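PDB 5EY7: fructokinase from Vibrio cholerae serotype O1, which catalyses the ATP-dependent phosphorylation of fructose, giving fructose 6-phosphate and ADP, as a PfkB-family sugar kinase. Local coordinates for residues K254-I259 / G299-T304; P47-V52 / G307-L312; V28-P33 / S99-D104. All coordinates share one frame; numbering follows the deposited sequence.

Contact 1: residues K254-I259 / G299-T304. With NA (sodium ion), chain C.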
ATOM      1  N   LYS A 254     -19.108  13.456  26.921  1.00101.56           N
ATOM      2  CA  LYS A 254     -18.722  14.855  26.762  1.00106.10           C
ATOM      3  C   LYS A 254     -17.834  15.027  25.534  1.00106.68           C
ATOM      4  O   LYS A 254     -17.220  14.070  25.073  1.00102.07           O
ATOM      5  CB  LYS A 254     -18.015  15.351  28.023  1.00106.59           C
ATOM      6  CG  LYS A 254     -18.634  14.809  29.312  1.00104.94           C
ATOM      7  CD  LYS A 254     -20.090  15.233  29.478  1.00106.45           C
ATOM      8  CE  LYS A 254     -20.179  16.622  30.092  1.00111.30           C
ATOM      9  NZ  LYS A 254     -20.989  17.556  29.258  1.00114.99           N
ATOM     10  N   ALA A 255     -17.762  16.247  25.010  1.00113.45           N
ATOM     11  CA  ALA A 255     -17.100  16.483  23.727  1.00117.22           C
ATOM     12  C   ALA A 255     -15.700  17.077  23.858  1.00120.12           C
ATOM     13  O   ALA A 255     -15.362  17.689  24.869  1.00123.22           O
ATOM     14  CB  ALA A 255     -17.965  17.381  22.857  1.00125.81           C
ATOM     15  N   VAL A 256     -14.893  16.890  22.816  1.00115.97           N
ATOM     16  CA  VAL A 256     -13.517  17.379  22.791  1.00119.53           C
ATOM     17  C   VAL A 256     -13.195  18.121  21.495  1.00123.83           C
ATOM     18  O   VAL A 256     -14.073  18.715  20.874  1.00126.77           O
ATOM     19  CB  VAL A 256     -12.511  16.226  22.963  1.00114.03           C
ATOM     20  CG1 VAL A 256     -12.452  15.780  24.417  1.00112.45           C
ATOM     21  CG2 VAL A 256     -12.879  15.070  22.051  1.00111.17           C
ATOM     22  N   LYS A 257     -11.925  18.083  21.098  1.00124.89           N
ATOM     23  CA  LYS A 257     -11.462  18.733  19.872  1.00130.91           C
ATOM     24  C   LYS A 257     -11.032  17.702  18.827  1.00127.40           C
ATOM     25  O   LYS A 257      -9.873  17.292  18.780  1.00126.48           O
ATOM     26  CB  LYS A 257     -10.316  19.708  20.188  1.00135.13           C
ATOM     27  CG  LYS A 257      -9.157  19.111  20.996  1.00133.81           C
ATOM     28  CD  LYS A 257      -8.650  20.080  22.054  1.00138.16           C
ATOM     29  CE  LYS A 257      -9.660  20.225  23.183  1.00137.58           C
ATOM     30  NZ  LYS A 257      -9.266  21.264  24.178  1.00142.83           N
ATOM     31  N   PRO A 258     -11.982  17.274  17.978  1.00125.03           N
ATOM     32  CA  PRO A 258     -11.666  16.238  16.986  1.00118.28           C
ATOM     33  C   PRO A 258     -10.665  16.706  15.937  1.00117.75           C
ATOM     34  O   PRO A 258     -10.986  17.562  15.117  1.00106.54           O
ATOM     35  CB  PRO A 258     -13.027  15.945  16.341  1.00124.33           C
ATOM     36  CG  PRO A 258     -13.820  17.191  16.551  1.00130.23           C
ATOM     37  CD  PRO A 258     -13.385  17.723  17.879  1.00127.87           C
ATOM     38  N   ILE A 259      -9.460  16.149  15.968  1.00112.43           N
ATOM     39  CA  ILE A 259      -8.453  16.488  14.970  1.00116.93           C
ATOM     40  C   ILE A 259      -7.874  15.234  14.318  1.00115.00           C
ATOM     41  O   ILE A 259      -7.037  15.323  13.422  1.00117.99           O
ATOM     42  CB  ILE A 259      -7.322  17.339  15.574  1.00117.37           C
ATOM     43  CG1 ILE A 259      -6.430  16.494  16.485  1.00104.49           C
ATOM     44  CG2 ILE A 259      -7.903  18.528  16.331  1.00111.72           C
ATOM     45  CD1 ILE A 259      -5.207  17.235  17.009  1.00108.79           C
ATOM     46  N   GLY A 299     -12.629   7.129  24.118  1.00 61.41           N
ATOM     47  CA  GLY A 299     -12.950   7.322  22.718  1.00 64.43           C
ATOM     48  C   GLY A 299     -12.725   8.748  22.270  1.00 68.28           C
ATOM     49  O   GLY A 299     -12.098   8.992  21.242  1.00 70.93           O
ATOM     50  N   ALA A 300     -13.241   9.693  23.047  1.00 68.05           N
ATOM     51  CA  ALA A 300     -13.097  11.107  22.731  1.00 71.76           C
ATOM     52  C   ALA A 300     -11.643  11.557  22.836  1.00 72.73           C
ATOM     53  O   ALA A 300     -11.169  12.352  22.025  1.00 74.50           O
ATOM     54  CB  ALA A 300     -13.979  11.946  23.648  1.00 74.04           C
ATOM     55  N   LEU A 301     -10.943  11.042  23.842  1.00 70.37           N
ATOM     56  CA  LEU A 301      -9.569  11.449  24.119  1.00 70.40           C
ATOM     57  C   LEU A 301      -8.610  11.102  22.986  1.00 70.19           C
ATOM     58  O   LEU A 301      -7.671  11.848  22.718  1.00 72.20           O
ATOM     59  CB  LEU A 301      -9.088  10.811  25.425  1.00 68.20           C
ATOM     60  CG  LEU A 301      -9.189  11.694  26.672  1.00 69.58           C
ATOM     61  CD1 LEU A 301     -10.448  12.539  26.632  1.00 71.53           C
ATOM     62  CD2 LEU A 301      -9.159  10.846  27.932  1.00 67.28           C
ATOM     63  N   ALA A 302      -8.854   9.980  22.319  1.00 68.23           N
ATOM     64  CA  ALA A 302      -7.988   9.528  21.234  1.00 68.60           C
ATOM     65  C   ALA A 302      -8.072  10.457  20.027  1.00 71.49           C
ATOM     66  O   ALA A 302      -7.190  10.462  19.171  1.00 71.91           O
ATOM     67  CB  ALA A 302      -8.346   8.110  20.832  1.00 66.34           C
ATOM     68  N   THR A 303      -9.139  11.244  19.969  1.00 73.58           N
ATOM     69  CA  THR A 303      -9.358  12.173  18.872  1.00 76.55           C
ATOM     70  C   THR A 303      -8.765  13.544  19.167  1.00 79.89           C
ATOM     71  O   THR A 303      -9.334  14.561  18.784  1.00 81.81           O
ATOM     72  CB  THR A 303     -10.858  12.347  18.577  1.00 76.97           C
ATOM     73  OG1 THR A 303     -11.458  13.121  19.623  1.00 77.59           O
ATOM     74  CG2 THR A 303     -11.546  11.001  18.486  1.00 74.16           C
ATOM     75  N   THR A 304      -7.625  13.573  19.848  1.00 81.52           N
ATOM     76  CA  THR A 304      -6.989  14.838  20.198  1.00 84.31           C
ATOM     77  C   THR A 304      -5.545  14.901  19.717  1.00 85.39           C
ATOM     78  O   THR A 304      -4.862  15.907  19.886  1.00 89.15           O
ATOM     79  CB  THR A 304      -7.036  15.078  21.717  1.00 82.90           C
ATOM     80  OG1 THR A 304      -6.525  13.926  22.401  1.00 80.39           O
ATOM     81  CG2 THR A 304      -8.466  15.327  22.159  1.00 84.24           C
TER
HETATM   82 NA    NA C 401      -6.506   9.660  16.614  1.00 79.79          NA

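Contact 2: residues P47-V52 / G307-L312. With NA (sodium ion), chain C.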
ATOM      1  N   PRO A  47      -6.828  -4.505  16.641  1.00 51.02           N
ATOM      2  CA  PRO A  47      -6.341  -5.252  17.806  1.00 51.95           C
ATOM      3  C   PRO A  47      -5.164  -4.576  18.502  1.00 53.07           C
ATOM      4  O   PRO A  47      -5.057  -4.634  19.723  1.00 52.03           O
ATOM      5  CB  PRO A  47      -5.912  -6.592  17.208  1.00 52.09           C
ATOM      6  CG  PRO A  47      -5.598  -6.290  15.789  1.00 52.93           C
ATOM      7  CD  PRO A  47      -6.603  -5.250  15.390  1.00 52.17           C
ATOM      8  N   ALA A  48      -4.306  -3.923  17.728  1.00 54.18           N
ATOM      9  CA  ALA A  48      -3.139  -3.248  18.282  1.00 54.64           C
ATOM     10  C   ALA A  48      -3.540  -1.997  19.059  1.00 55.50           C
ATOM     11  O   ALA A  48      -2.965  -1.697  20.101  1.00 57.38           O
ATOM     12  CB  ALA A  48      -2.158  -2.898  17.180  1.00 54.06           C
ATOM     13  N   ASN A  49      -4.527  -1.268  18.548  1.00 52.47           N
ATOM     14  CA  ASN A  49      -5.015  -0.067  19.216  1.00 51.30           C
ATOM     15  C   ASN A  49      -5.644  -0.377  20.572  1.00 51.01           C
ATOM     16  O   ASN A  49      -5.373   0.297  21.566  1.00 52.87           O
ATOM     17  CB  ASN A  49      -6.040   0.660  18.345  1.00 51.27           C
ATOM     18  CG  ASN A  49      -5.457   1.164  17.043  1.00 53.25           C
ATOM     19  OD1 ASN A  49      -4.257   1.404  16.936  1.00 55.21           O
ATOM     20  ND2 ASN A  49      -6.315   1.340  16.043  1.00 52.11           N
ATOM     21  N   VAL A  50      -6.486  -1.406  20.605  1.00 47.63           N
ATOM     22  CA  VAL A  50      -7.192  -1.780  21.824  1.00 47.32           C
ATOM     23  C   VAL A  50      -6.226  -2.393  22.832  1.00 47.67           C
ATOM     24  O   VAL A  50      -6.311  -2.123  24.027  1.00 48.57           O
ATOM     25  CB  VAL A  50      -8.345  -2.767  21.527  1.00 46.48           C
ATOM     26  CG1 VAL A  50      -9.090  -3.137  22.805  1.00 44.96           C
ATOM     27  CG2 VAL A  50      -9.296  -2.176  20.502  1.00 47.30           C
ATOM     28  N   ALA A  51      -5.294  -3.202  22.339  1.00 46.66           N
ATOM     29  CA  ALA A  51      -4.284  -3.815  23.197  1.00 47.65           C
ATOM     30  C   ALA A  51      -3.465  -2.744  23.905  1.00 51.12           C
ATOM     31  O   ALA A  51      -3.157  -2.857  25.090  1.00 53.82           O
ATOM     32  CB  ALA A  51      -3.372  -4.725  22.394  1.00 47.73           C
ATOM     33  N   VAL A  52      -3.114  -1.704  23.156  1.00 50.01           N
ATOM     34  CA  VAL A  52      -2.332  -0.594  23.676  1.00 49.71           C
ATOM     35  C   VAL A  52      -3.149   0.271  24.637  1.00 48.75           C
ATOM     36  O   VAL A  52      -2.636   0.749  25.649  1.00 49.85           O
ATOM     37  CB  VAL A  52      -1.781   0.262  22.512  1.00 50.41           C
ATOM     38  CG1 VAL A  52      -1.490   1.690  22.955  1.00 51.68           C
ATOM     39  CG2 VAL A  52      -0.540  -0.397  21.925  1.00 51.09           C
ATOM     40  N   GLY A 307      -2.884   9.940  14.951  1.00 71.99           N
ATOM     41  CA  GLY A 307      -2.485   8.577  15.227  1.00 72.13           C
ATOM     42  C   GLY A 307      -3.476   7.933  16.172  1.00 69.53           C
ATOM     43  O   GLY A 307      -4.043   8.597  17.037  1.00 71.04           O
ATOM     44  N   ALA A 308      -3.686   6.634  16.004  1.00 69.30           N
ATOM     45  CA  ALA A 308      -4.701   5.928  16.771  1.00 65.67           C
ATOM     46  C   ALA A 308      -4.316   5.799  18.238  1.00 61.62           C
ATOM     47  O   ALA A 308      -5.151   5.971  19.121  1.00 59.98           O
ATOM     48  CB  ALA A 308      -4.953   4.558  16.171  1.00 65.27           C
ATOM     49  N   MET A 309      -3.047   5.507  18.491  1.00 59.95           N
ATOM     50  CA  MET A 309      -2.582   5.228  19.845  1.00 59.38           C
ATOM     51  C   MET A 309      -2.095   6.465  20.584  1.00 59.64           C
ATOM     52  O   MET A 309      -2.085   6.496  21.815  1.00 57.76           O
ATOM     53  CB  MET A 309      -1.451   4.200  19.815  1.00 61.46           C
ATOM     54  CG  MET A 309      -1.806   2.882  19.172  1.00 61.67           C
ATOM     55  SD  MET A 309      -0.359   1.823  19.046  1.00 65.25           S
ATOM     56  CE  MET A 309      -1.052   0.418  18.197  1.00 75.12           C
ATOM     57  N   THR A 310      -1.694   7.477  19.825  1.00 62.97           N
ATOM     58  CA  THR A 310      -0.945   8.610  20.362  1.00 64.94           C
ATOM     59  C   THR A 310      -1.606   9.331  21.539  1.00 62.44           C
ATOM     60  O   THR A 310      -0.916   9.895  22.380  1.00 61.85           O
ATOM     61  CB  THR A 310      -0.663   9.639  19.253  1.00 70.07           C
ATOM     62  OG1 THR A 310      -1.891   9.990  18.603  1.00 70.50           O
ATOM     63  CG2 THR A 310       0.296   9.052  18.227  1.00 71.08           C
ATOM     64  N   ALA A 311      -2.931   9.298  21.612  1.00 62.53           N
ATOM     65  CA  ALA A 311      -3.632   9.997  22.683  1.00 61.42           C
ATOM     66  C   ALA A 311      -4.382   9.052  23.619  1.00 59.32           C
ATOM     67  O   ALA A 311      -5.260   9.485  24.361  1.00 59.98           O
ATOM     68  CB  ALA A 311      -4.594  11.020  22.098  1.00 62.99           C
ATOM     69  N   LEU A 312      -4.035   7.770  23.591  1.00 56.22           N
ATOM     70  CA  LEU A 312      -4.651   6.812  24.503  1.00 53.84           C
ATOM     71  C   LEU A 312      -4.174   7.085  25.927  1.00 54.91           C
ATOM     72  O   LEU A 312      -2.983   7.001  26.217  1.00 56.51           O
ATOM     73  CB  LEU A 312      -4.338   5.378  24.082  1.00 50.66           C
ATOM     74  CG  LEU A 312      -4.941   4.953  22.740  1.00 51.10           C
ATOM     75  CD1 LEU A 312      -4.479   3.560  22.357  1.00 50.02           C
ATOM     76  CD2 LEU A 312      -6.461   5.014  22.785  1.00 50.36           C
TER
HETATM   77 NA    NA C 401      -6.506   9.660  16.614  1.00 79.79          NA

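Contact 3: residues V28-P33 / S99-D104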
ATOM      1  N   VAL A  28      -1.633  -2.688  11.898  1.00 53.52           N
ATOM      2  CA  VAL A  28      -1.551  -1.848  10.709  1.00 53.95           C
ATOM      3  C   VAL A  28      -0.702  -0.596  10.906  1.00 55.92           C
ATOM      4  O   VAL A  28      -0.847   0.119  11.889  1.00 56.79           O
ATOM      5  CB  VAL A  28      -2.956  -1.415  10.247  1.00 53.97           C
ATOM      6  CG1 VAL A  28      -2.867  -0.610   8.961  1.00 55.16           C
ATOM      7  CG2 VAL A  28      -3.856  -2.629  10.063  1.00 51.56           C
ATOM      8  N   VAL A  29       0.192  -0.339   9.958  1.00 57.57           N
ATOM      9  CA  VAL A  29       0.905   0.928   9.917  1.00 57.50           C
ATOM     10  C   VAL A  29       0.062   1.952   9.160  1.00 58.30           C
ATOM     11  O   VAL A  29      -0.243   1.771   7.981  1.00 59.78           O
ATOM     12  CB  VAL A  29       2.287   0.787   9.252  1.00 57.47           C
ATOM     13  CG1 VAL A  29       2.928   2.154   9.064  1.00 58.03           C
ATOM     14  CG2 VAL A  29       3.184  -0.116  10.087  1.00 57.38           C
ATOM     15  N   ASP A  30      -0.330   3.014   9.856  1.00 58.97           N
ATOM     16  CA  ASP A  30      -1.142   4.071   9.263  1.00 61.12           C
ATOM     17  C   ASP A  30      -0.273   5.218   8.763  1.00 61.01           C
ATOM     18  O   ASP A  30       0.587   5.716   9.489  1.00 60.96           O
ATOM     19  CB  ASP A  30      -2.159   4.602  10.274  1.00 64.21           C
ATOM     20  CG  ASP A  30      -3.238   3.592  10.601  1.00 66.83           C
ATOM     21  OD1 ASP A  30      -3.157   2.451  10.097  1.00 67.93           O
ATOM     22  OD2 ASP A  30      -4.161   3.939  11.371  1.00 67.48           O
ATOM     23  N   LEU A  31      -0.507   5.632   7.522  1.00 60.29           N
ATOM     24  CA  LEU A  31       0.187   6.776   6.949  1.00 60.22           C
ATOM     25  C   LEU A  31      -0.745   7.979   6.924  1.00 67.62           C
ATOM     26  O   LEU A  31      -1.643   8.063   6.087  1.00 63.05           O
ATOM     27  CB  LEU A  31       0.686   6.451   5.545  1.00 61.05           C
ATOM     28  CG  LEU A  31       1.618   5.241   5.459  1.00 60.77           C
ATOM     29  CD1 LEU A  31       1.882   4.854   4.010  1.00 61.75           C
ATOM     30  CD2 LEU A  31       2.920   5.517   6.193  1.00 60.05           C
ATOM     31  N   ILE A  32      -0.526   8.907   7.849  1.00 68.61           N
ATOM     32  CA  ILE A  32      -1.426  10.037   8.026  1.00 70.62           C
ATOM     33  C   ILE A  32      -0.801  11.333   7.516  1.00 76.79           C
ATOM     34  O   ILE A  32       0.349  11.638   7.838  1.00 78.25           O
ATOM     35  CB  ILE A  32      -1.834  10.191   9.510  1.00 68.32           C
ATOM     36  CG1 ILE A  32      -2.102   8.815  10.129  1.00 66.21           C
ATOM     37  CG2 ILE A  32      -3.054  11.090   9.649  1.00 69.04           C
ATOM     38  CD1 ILE A  32      -2.844   8.850  11.448  1.00 61.98           C
ATOM     39  N   PRO A  33      -1.565  12.096   6.707  1.00 82.21           N
ATOM     40  CA  PRO A  33      -1.051  13.304   6.052  1.00 87.83           C
ATOM     41  C   PRO A  33      -0.523  14.348   7.021  1.00 94.37           C
ATOM     42  O   PRO A  33      -1.250  14.808   7.901  1.00 95.77           O
ATOM     43  CB  PRO A  33      -2.278  13.850   5.308  1.00 88.14           C
ATOM     44  CG  PRO A  33      -3.124  12.662   5.073  1.00 85.38           C
ATOM     45  CD  PRO A  33      -2.955  11.821   6.298  1.00 82.47           C
ATOM     46  N   SER A  99      -0.148  -5.108   6.840  1.00 50.99           N
ATOM     47  CA  SER A  99      -1.213  -4.219   6.382  1.00 51.10           C
ATOM     48  C   SER A  99      -0.824  -2.745   6.466  1.00 54.41           C
ATOM     49  O   SER A  99      -0.448  -2.251   7.529  1.00 56.07           O
ATOM     50  CB  SER A  99      -2.485  -4.460   7.195  1.00 47.97           C
ATOM     51  OG  SER A  99      -3.487  -3.510   6.877  1.00 48.18           O
ATOM     52  N   THR A 100      -0.912  -2.051   5.336  1.00 55.31           N
ATOM     53  CA  THR A 100      -0.636  -0.619   5.293  1.00 58.22           C
ATOM     54  C   THR A 100      -1.878   0.160   4.873  1.00 59.57           C
ATOM     55  O   THR A 100      -2.428  -0.068   3.800  1.00 60.45           O
ATOM     56  CB  THR A 100       0.512  -0.280   4.321  1.00 59.96           C
ATOM     57  OG1 THR A 100       1.682  -1.033   4.666  1.00 59.64           O
ATOM     58  CG2 THR A 100       0.830   1.205   4.381  1.00 61.27           C
ATOM     59  N   VAL A 101      -2.315   1.080   5.727  1.00 59.25           N
ATOM     60  CA  VAL A 101      -3.478   1.911   5.430  1.00 60.03           C
ATOM     61  C   VAL A 101      -3.082   3.368   5.228  1.00 64.71           C
ATOM     62  O   VAL A 101      -2.392   3.954   6.061  1.00 64.39           O
ATOM     63  CB  VAL A 101      -4.536   1.832   6.551  1.00 57.28           C
ATOM     64  CG1 VAL A 101      -5.534   2.981   6.427  1.00 58.44           C
ATOM     65  CG2 VAL A 101      -5.255   0.491   6.508  1.00 54.71           C
ATOM     66  N   VAL A 102      -3.513   3.943   4.110  1.00 68.38           N
ATOM     67  CA  VAL A 102      -3.285   5.353   3.832  1.00 71.82           C
ATOM     68  C   VAL A 102      -4.560   6.140   4.067  1.00 72.73           C
ATOM     69  O   VAL A 102      -5.532   6.001   3.327  1.00 73.83           O
ATOM     70  CB  VAL A 102      -2.815   5.590   2.384  1.00 74.14           C
ATOM     71  CG1 VAL A 102      -2.720   7.088   2.094  1.00 77.10           C
ATOM     72  CG2 VAL A 102      -1.479   4.911   2.143  1.00 75.01           C
ATOM     73  N   VAL A 103      -4.560   6.959   5.107  1.00 72.89           N
ATOM     74  CA  VAL A 103      -5.701   7.810   5.380  1.00 78.22           C
ATOM     75  C   VAL A 103      -5.543   9.120   4.624  1.00 85.85           C
ATOM     76  O   VAL A 103      -4.489   9.745   4.645  1.00 90.06           O
ATOM     77  CB  VAL A 103      -5.873   8.076   6.893  1.00 76.73           C
ATOM     78  CG1 VAL A 103      -4.529   8.224   7.562  1.00 76.55           C
ATOM     79  CG2 VAL A 103      -6.749   9.300   7.135  1.00 78.93           C
ATOM     80  N   ASP A 104      -6.595   9.502   3.916  1.00 90.63           N
ATOM     81  CA  ASP A 104      -6.638  10.775   3.226  1.00 98.09           C
ATOM     82  C   ASP A 104      -7.878  11.493   3.722  1.00110.53           C
ATOM     83  O   ASP A 104      -8.419  11.152   4.769  1.00106.36           O
ATOM     84  CB  ASP A 104      -6.683  10.583   1.708  1.00 93.59           C
ATOM     85  CG  ASP A 104      -6.210  11.806   0.948  1.00 92.28           C
ATOM     86  OD1 ASP A 104      -4.984  11.950   0.770  1.00 91.23           O
ATOM     87  OD2 ASP A 104      -7.062  12.621   0.534  1.00 93.98           O
TER

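Contact 1: residues K254-I259 / G299-T304
Val256 has its chi1 at -76°, which sets CG2 between its own backbone N and carbonyl carbon and drops that methyl onto Ala300 of helix 285-301 and Thr303. This is the rim of the nucleotide site of a ribokinase-fold enzyme, and Val256 is one of the ADP-binding residues of this protein. The CG2 methyl packs 3.7 Å from Ala300 CB and meets Thr303 OG1 at 3.4 Å, the side chains of Val256 and Thr303 crossing at about a right angle. Thr303 OG1 and Thr303 N both donate to Ala300 O, the first at a short 2.5 Å, so the hydroxyl is tied back to the helix while the valine methyl covers it. Further along, Lys257 CG lies 4.0 Å from Thr304 CG2. Ala302 O binds a sodium ion at 2.8 Å, with Asp260 and Gly307 as further ligands. Phe321 of helix 315-322 touches both Val256 and Leu301. Across the contact the single hydrogen bond runs from Ile259 N to Thr303 O, 3.2 Å long with an N-H...O angle of 156°, and its donor sits well above the carbonyl plane, while Pro258 CA adds a CA-H...O contact to the same oxygen.

Contact 2: residues P47-V52 / G307-L312
Leu312 N donates to Met309 O at 2.9 Å, closing a type I beta turn that presents the side chains of Met309 and Leu312 to helix 46-56. Met309 carries much of the contact. With chi2 and chi3 both near 180° its chain is fully extended, and its side chain crosses those of Asn49 and Val52 at about a right angle: the sulphur SD rests 3.6 Å from Val52 CG2, and the terminal CE reaches Ala48 CB, also at 3.6 Å. The other methyl of Val52, CG1, meets Leu312 CD1 at 3.6 Å, and CD1 also packs on the backbone O of Asn49.

Asn49 is covered differently. Ala308 CB sits over one face of its amide, displaced toward the OD1/ND2 end, 3.3 Å from OD1 and 3.5 Å from ND2, and Met309 CE comes up to OD1 from beyond the oxygen, on the side of the amide away from Ala308 CB. The ND2 end is held by a hydrogen bond to OD2 of Asp266, so packing and bond together probably fix the turn of the amide. Gly307 O, just before Ala308, binds the sodium ion at 2.7 Å. Met76 and Leu80 of helix 71-81 flank Ala48 and Val52. Asn49 and Asp266 both bind fructose, so this buried packing backs the sugar pocket of the PfkB (ribokinase) fold.

Contact 3: residues V28-P33 / S99-D104
Strands 28-33 and 100-104 run parallel, 4.8 Å apart at closest with 23° between their directions, joined by a ladder of backbone bonds in the four-stranded lid sheet of the PfkB fold. Val29 N to Ser99 O, Val101 N to Val29 O, Leu31 N to Val101 O and Val103 N to Leu31 O form it, Leu31 N to Val101 O being the straightest (2.9 Å, 171°). One face carries Asp30 and Val101, side by side and pointing the same way; Asp30 binds fructose, so this face looks into the sugar site. Val28 CG1 packs 3.6 Å from Val101 CG2, and Val28 CG2 lies against Ser99 OG. On the other face Leu31 CD1 bridges two neighbours, 3.8 Å from both Thr100 CG2 and Val102 CG2, and Leu31 packs on Leu31 of the second subunit, as in ribokinase, whose lid sheets also meet in the dimer. Val103, with chi1 at 37°, leans CG1 toward strand 28-33, 3.6 Å from Ile32 CG1 and close to Leu31 O. Pro33 has no N-H to give to the next carbonyl, and its ring atom CD abuts Val103 O at 3.1 Å instead.

Along the chain, contact 3 crosses contact 2: strand 28-33, helix segment 47-52 and strand segment 99-104 come in turn, then, far downstream, 254-259, 299-304 and finally 307-312. The centres of contacts 1 and 3 lie about 20 Å apart, and contact 2 sits about 14 Å from each. Contacts 1 and 2 share the sodium ion, through Ala302 O and Gly307 O, and touch where Ala311 CB packs on Leu301 O. Contact 3 meets contact 2 through Ile32 CD1 and Gly307 N. Segment 307-312 thus touches the parts that carry the nucleotide site, the fructose pocket and the lid sheet that closes over it.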